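Local coordinates for protein 2-(3-amino-3-carboxypropyl)histidine synthase (Pyrococcus horikoshii, PDB 3LZD) that catalyses the first step of diphthamide biosynthesis, moving the 3-amino-3-carboxypropyl group of S-adenosyl-L-methionine onto a histidine of elongation factor 2 with the help of a [4Fe-4S] cluster, at residues Leu47-Arg52 against Ile372-Thr377. Residues are numbered along the deposited sequence; the frame is centred on the assembly and turned at random.
Sequences LKELKR and ISIHST
R52 and I374 reach for each other from opposite directions, and between them they illustrate how a salt bridge within a helix, here E49 with R52, can offer its outer atoms to the methyl groups of an isoleucine. The CD1 methyl of I374 lies 3.8 Å from NH1 of R52, meeting the guanidinium obliquely, while the CG2 methyl of I374 lies 4.1 Å from OE1 of E49, and the E49 and I374 side chains cross at a slant. These are van der Waals contacts; no hydrogen bond joins 47-52 to 372-377. The ion pair itself lies within one helical turn. R52 grips E49 side-on, NE at 3.1 Å and NH1 at 2.9 Å, both donating to the single oxygen OE1 from the same face of the carboxylate. OE1 lies nearly in the guanidinium plane, but NE approaches from 48° above the carboxylate plane, so the two flat groups are not coplanar. R52 leaves the helix with CG anti to its own N (chi1 -174°), runs extended through CD and bends at chi3, which brings the NE/NH1 edge of the guanidinium round to E49 OE1. Nearer the backbone of E49, its CG meets CD1 of I372 at 4.4 Å. An alanine at E49 would probably leave the R52 guanidinium without its carboxylate mate and freer to swing off I374, besides removing the CG that touches I372. I374 and L50 both rest on I127 of strand 126-130, with which strand 373-375 pairs antiparallel. The arrangement belongs to an alpha/beta domain: helix 43-52 packs at the edge of a mixed five-stranded sheet whose outermost strand within this chain is 373-375, away from the iron-sulphur cluster.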
loop_
_atom_site.group_PDB
_atom_site.type_symbol
_atom_site.label_atom_id
_atom_site.label_comp_id
_atom_site.label_asym_id
_atom_site.label_seq_id
_atom_site.Cartn_x
_atom_site.Cartn_y
_atom_site.Cartn_z
ATOM N N LEU A 47 10.357 10.239 25.520
ATOM C CA LEU A 47 9.448 9.852 26.597
ATOM C C LEU A 47 8.903 11.137 27.222
ATOM O O LEU A 47 7.689 11.282 27.397
ATOM C CB LEU A 47 10.190 9.025 27.655
ATOM C CG LEU A 47 9.425 8.539 28.900
ATOM C CD1 LEU A 47 8.268 7.644 28.502
ATOM C CD2 LEU A 47 10.374 7.769 29.804
ATOM N N LYS A 48 9.803 12.075 27.520
ATOM C CA LYS A 48 9.418 13.352 28.128
ATOM C C LYS A 48 8.310 14.049 27.352
ATOM O O LYS A 48 7.290 14.434 27.932
ATOM C CB LYS A 48 10.621 14.296 28.240
ATOM N N GLU A 49 8.505 14.221 26.050
ATOM C CA GLU A 49 7.490 14.868 25.231
ATOM C C GLU A 49 6.199 14.057 25.177
ATOM O O GLU A 49 5.124 14.616 24.987
ATOM C CB GLU A 49 8.009 15.094 23.812
ATOM C CG GLU A 49 9.143 16.103 23.754
ATOM C CD GLU A 49 8.764 17.426 24.394
ATOM O OE1 GLU A 49 7.828 18.087 23.891
ATOM O OE2 GLU A 49 9.397 17.795 25.405
ATOM N N LEU A 50 6.301 12.742 25.335
ATOM C CA LEU A 50 5.108 11.900 25.310
ATOM C C LEU A 50 4.360 11.964 26.656
ATOM O O LEU A 50 3.130 12.065 26.674
ATOM C CB LEU A 50 5.474 10.453 24.960
ATOM C CG LEU A 50 5.816 10.132 23.491
ATOM C CD1 LEU A 50 6.157 8.657 23.345
ATOM C CD2 LEU A 50 4.631 10.462 22.590
ATOM N N LYS A 51 5.099 11.920 27.769
ATOM C CA LYS A 51 4.494 11.990 29.105
ATOM C C LYS A 51 3.828 13.348 29.269
ATOM O O LYS A 51 2.797 13.473 29.934
ATOM C CB LYS A 51 5.546 11.832 30.210
ATOM C CG LYS A 51 6.169 10.447 30.354
ATOM C CD LYS A 51 5.190 9.419 30.920
ATOM C CE LYS A 51 5.937 8.195 31.440
ATOM N NZ LYS A 51 5.030 7.074 31.858
ATOM N N ARG A 52 4.425 14.358 28.644
ATOM C CA ARG A 52 3.922 15.724 28.701
ATOM C C ARG A 52 2.555 15.887 28.043
ATOM O O ARG A 52 1.746 16.696 28.491
ATOM C CB ARG A 52 4.922 16.680 28.047
ATOM C CG ARG A 52 4.570 18.158 28.187
ATOM C CD ARG A 52 5.648 19.044 27.559
ATOM N NE ARG A 52 5.780 18.795 26.128
ATOM C CZ ARG A 52 4.820 19.029 25.236
ATOM N NH1 ARG A 52 5.023 18.764 23.948
ATOM N NH2 ARG A 52 3.660 19.539 25.632
ATOM N N ILE A 372 14.823 16.586 17.881
ATOM C CA ILE A 372 13.436 16.218 17.659
ATOM C C ILE A 372 12.511 17.414 17.669
ATOM O O ILE A 372 12.845 18.475 18.191
ATOM C CB ILE A 372 12.953 15.172 18.674
ATOM C CG1 ILE A 372 12.877 15.774 20.076
ATOM C CG2 ILE A 372 13.907 13.996 18.659
ATOM C CD1 ILE A 372 12.415 14.781 21.113
ATOM N N SER A 373 11.362 17.260 17.028
ATOM C CA SER A 373 10.378 18.332 16.985
ATOM C C SER A 373 9.027 17.675 17.208
ATOM O O SER A 373 8.867 16.481 16.950
ATOM C CB SER A 373 10.370 19.018 15.620
ATOM O OG SER A 373 9.900 18.120 14.629
ATOM N N ILE A 374 8.064 18.445 17.694
ATOM C CA ILE A 374 6.740 17.906 17.916
ATOM C C ILE A 374 5.763 18.856 17.269
ATOM O O ILE A 374 5.825 20.064 17.485
ATOM C CB ILE A 374 6.422 17.735 19.417
ATOM C CG1 ILE A 374 5.020 17.133 19.569
ATOM C CG2 ILE A 374 6.537 19.064 20.143
ATOM C CD1 ILE A 374 4.787 16.431 20.901
ATOM N N HIS A 375 4.889 18.301 16.439
ATOM C CA HIS A 375 3.902 19.082 15.715
ATOM C C HIS A 375 2.508 18.507 15.909
ATOM O O HIS A 375 2.341 17.314 16.167
ATOM C CB HIS A 375 4.226 19.082 14.220
ATOM C CG HIS A 375 5.478 19.825 13.866
ATOM N ND1 HIS A 375 5.467 21.130 13.414
ATOM C CD2 HIS A 375 6.781 19.453 13.918
ATOM C CE1 HIS A 375 6.710 21.530 13.207
ATOM N NE2 HIS A 375 7.526 20.533 13.507
ATOM N N SER A 376 1.515 19.375 15.769
ATOM C CA SER A 376 0.114 18.998 15.889
ATOM C C SER A 376 -0.643 20.115 15.194
ATOM O O SER A 376 -0.610 21.267 15.634
ATOM C CB SER A 376 -0.295 18.882 17.362
ATOM O OG SER A 376 0.108 20.023 18.100
ATOM N N THR A 377 -1.300 19.778 14.091
ATOM C CA THR A 377 -2.042 20.767 13.315
ATOM C C THR A 377 -3.541 20.744 13.607
ATOM O O THR A 377 -3.926 20.084 14.594
ATOM C CB THR A 377 -1.838 20.533 11.813
ATOM O OG1 THR A 377 -2.583 19.377 11.416
ATOM C CG2 THR A 377 -0.347 20.309 11.501
#